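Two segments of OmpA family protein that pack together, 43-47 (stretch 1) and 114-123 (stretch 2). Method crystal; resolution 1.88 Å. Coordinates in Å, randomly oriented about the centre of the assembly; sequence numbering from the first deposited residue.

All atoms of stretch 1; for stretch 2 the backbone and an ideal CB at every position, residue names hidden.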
# COMPACT_ATOMS: atom_id res chain seq x y z
N TRP A 43 9.07 8.30 -11.40
CA TRP A 43 9.37 6.88 -11.07
C TRP A 43 8.05 6.10 -11.02
O TRP A 43 7.04 6.69 -10.58
CB TRP A 43 10.10 6.78 -9.73
CG TRP A 43 11.51 7.28 -9.72
CD1 TRP A 43 12.00 8.45 -10.24
CD2 TRP A 43 12.60 6.68 -9.00
NE1 TRP A 43 13.33 8.56 -9.96
CE2 TRP A 43 13.73 7.50 -9.19
CE3 TRP A 43 12.72 5.52 -8.24
CZ2 TRP A 43 14.97 7.18 -8.65
CZ3 TRP A 43 13.95 5.20 -7.71
CH2 TRP A 43 15.06 6.03 -7.90
N LEU A 44 8.05 4.84 -11.47
CA LEU A 44 6.83 4.01 -11.31
C LEU A 44 6.59 3.79 -9.81
O LEU A 44 7.54 3.38 -9.10
CB LEU A 44 7.01 2.66 -12.01
CG LEU A 44 5.82 1.70 -11.89
CD1 LEU A 44 4.61 2.23 -12.65
CD2 LEU A 44 6.19 0.30 -12.38
N ILE A 45 5.35 4.02 -9.37
CA ILE A 45 4.94 3.86 -7.94
C ILE A 45 4.23 2.51 -7.86
O ILE A 45 3.07 2.43 -8.30
CB ILE A 45 4.05 5.02 -7.46
CG1 ILE A 45 4.65 6.39 -7.79
CG2 ILE A 45 3.72 4.90 -5.98
CD1 ILE A 45 3.69 7.53 -7.60
N VAL A 46 4.94 1.49 -7.39
CA VAL A 46 4.29 0.16 -7.28
C VAL A 46 3.63 0.12 -5.91
O VAL A 46 4.34 0.21 -4.90
CB VAL A 46 5.28 -1.00 -7.51
CG1 VAL A 46 4.65 -2.35 -7.20
CG2 VAL A 46 5.87 -0.97 -8.91
N VAL A 47 2.31 0.01 -5.89
CA VAL A 47 1.52 0.03 -4.63
C VAL A 47 1.01 -1.39 -4.38
O VAL A 47 0.19 -1.87 -5.17
CB VAL A 47 0.36 1.05 -4.71
CG1 VAL A 47 -0.30 1.21 -3.35
CG2 VAL A 47 0.83 2.40 -5.22
N UNK A 114 4.92 0.50 -0.64
CA UNK A 114 5.16 1.26 -1.90
C UNK A 114 6.63 1.10 -2.29
O UNK A 114 7.52 1.23 -1.41
CB UNK A 114 4.81 2.74 -1.74
N UNK A 115 6.87 0.77 -3.56
CA UNK A 115 8.25 0.67 -4.10
C UNK A 115 8.34 1.64 -5.28
O UNK A 115 7.40 1.65 -6.09
CB UNK A 115 8.59 -0.76 -4.53
N UNK A 116 9.40 2.45 -5.33
CA UNK A 116 9.58 3.40 -6.47
C UNK A 116 10.58 2.77 -7.45
O UNK A 116 11.70 2.43 -7.03
CB UNK A 116 10.08 4.77 -5.99
N UNK A 117 10.16 2.58 -8.70
CA UNK A 117 10.98 1.85 -9.70
C UNK A 117 11.40 2.83 -10.80
O UNK A 117 10.56 3.37 -11.51
CB UNK A 117 10.21 0.67 -10.30
N UNK A 118 12.70 3.14 -10.92
CA UNK A 118 13.16 4.09 -11.93
C UNK A 118 13.25 3.56 -13.37
O UNK A 118 13.12 4.38 -14.29
CB UNK A 118 14.54 4.60 -11.52
N UNK A 119 13.41 2.24 -13.56
CA UNK A 119 13.61 1.68 -14.93
C UNK A 119 12.34 1.75 -15.78
O UNK A 119 12.46 1.62 -17.01
CB UNK A 119 14.07 0.22 -14.84
N UNK A 120 11.17 1.95 -15.17
CA UNK A 120 9.89 1.99 -15.93
C UNK A 120 9.41 3.44 -16.02
O UNK A 120 9.34 4.11 -14.97
CB UNK A 120 8.82 1.12 -15.27
N UNK A 121 9.16 3.95 -17.24
CA UNK A 121 8.66 5.34 -17.37
C UNK A 121 7.19 5.28 -16.93
O UNK A 121 6.55 4.23 -17.14
CB UNK A 121 8.81 5.88 -18.79
N UNK A 122 6.73 6.29 -16.20
CA UNK A 122 5.35 6.24 -15.68
C UNK A 122 4.73 7.64 -15.64
O UNK A 122 3.50 7.73 -15.59
CB UNK A 122 5.33 5.62 -14.28
N UNK A 123 5.57 8.67 -15.63
CA UNK A 123 5.08 10.07 -15.56
C UNK A 123 6.27 11.03 -15.57
O UNK A 123 6.93 11.11 -16.61
CB UNK A 123 4.23 10.29 -14.31

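The backbones run antiparallel, their axes at 158° and 4.5 Å apart at closest approach, so each position from 114 to 117 can be read against its partner on stretch 1.

Position 114 has extended angles (-119/131), and its ideal CB lies 4.9 Å from Ile45 CG2, on the face that carries Ile45 and Val47. The side chains on offer here are aliphatic, with Val46 O 4.1 Å from the ideal CB of 114, so Val, Ile or Leu would suit. It is Ile114: CG2 meets Ile45 CG2 at 3.6 Å and CG1 lies 4.3 Å from Val47 CG1. Its CA also makes a CA-H...O contact with Val46 O (3.3 Å).

At 115 the CB turns to the other face, with Val46, and its nearest visible atom is Val46 O at 4.4 Å. With no pocket evident, small, polar or beta-branched residues would all fit. The residue is Ser115, whose OG hydrogen-bonds water 1 (2.6 Å to the water O). Its backbone pairs with Val46 independently of the serine hydroxyl: Val46 N to Ser115 O is 2.8 Å, and Ser115 N to Val46 O is 2.9 Å.

Position 116 returns to the Ile45 face, its ideal CB 3.6 Å from Trp43 CE3. An apolar chain is favoured, and Leu, Ile or Met are plausible. Leu116 (chi1 m, chi2 t) sets CB 3.6 Å from Trp43 CE3 and CD2 4.1 Å from Ile45 CG2.

The CB of 117 lies on the face of Leu44 and Val46, 4.0 Å from Leu44 O and 4.8 Å from Val46 CG2; with phi/psi -114/114, Val, Ile or Thr would suit. Val117 places CG2 3.9 Å from Val46 CG2. Two backbone hydrogen bonds fix the register: Val117 N to Leu44 O (2.8 Å, 167°) and Leu44 N to Val117 O (2.9 Å, 142°).

At 118 psi falls to -25 as the chain turns, and the ideal CB is 3.8 Å from Trp43 CD2. A phi of -78 admits proline, though other residues could also cover the indole. Pro118 does so with a CH-pi contact: CB is 3.6 Å from the centroid of the six-membered ring, 2° off its normal.

Position 119 points away and is permissive; Gln119 makes no contact with stretch 1.

The ideal CB of 120 points toward stretch 1 and lies 4.0 Å from Leu44 CD2, inviting an aliphatic group. Val120 supplies CG1 at 3.9 Å from Leu44 CD2.

Position 121 points away, leaving identity open; it is Asp121.

At 122 the ideal CB is already 3.7 Å from Leu44 CA, which favours a small residue. Ala122 CB also lies 3.8 Å from Leu44 CD1.

Position 123 points sideways and is weakly constrained; Cys123 SG approaches Trp43 O at 4.3 Å, and the residue is covalently bonded to a group elsewhere in the structure.

Stretch 2 114-123: ISLVPQVDAC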
# COMPACT_ATOMS: atom_id res chain seq x y z
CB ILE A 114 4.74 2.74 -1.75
CG1 ILE A 114 3.24 2.87 -1.48
CG2 ILE A 114 5.15 3.54 -2.98
CD1 ILE A 114 2.78 4.27 -1.16
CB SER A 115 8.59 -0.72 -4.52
OG SER A 115 8.51 -1.62 -3.43
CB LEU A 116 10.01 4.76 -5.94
CG LEU A 116 9.15 5.31 -4.79
CD1 LEU A 116 9.68 6.64 -4.30
CD2 LEU A 116 7.70 5.43 -5.19
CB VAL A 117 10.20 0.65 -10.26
CG1 VAL A 117 11.03 -0.14 -11.25
CG2 VAL A 117 9.69 -0.24 -9.14
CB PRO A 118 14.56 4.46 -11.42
CG PRO A 118 15.03 3.23 -10.69
CD PRO A 118 13.78 2.64 -10.07
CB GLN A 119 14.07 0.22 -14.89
CG GLN A 119 15.33 -0.03 -14.07
CD GLN A 119 15.10 -0.09 -12.58
OE1 GLN A 119 13.97 -0.07 -12.09
NE2 GLN A 119 16.18 -0.21 -11.83
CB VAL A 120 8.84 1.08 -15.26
CG1 VAL A 120 7.47 1.19 -15.93
CG2 VAL A 120 9.29 -0.38 -15.23
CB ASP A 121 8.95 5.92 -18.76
CG ASP A 121 8.76 7.43 -18.88
OD1 ASP A 121 7.85 7.97 -18.23
OD2 ASP A 121 9.58 8.07 -19.58
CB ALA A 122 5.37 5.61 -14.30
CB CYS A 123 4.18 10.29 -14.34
SG CYS A 123 4.72 9.46 -12.82
O HOH W 1 5.98 -2.35 -3.39
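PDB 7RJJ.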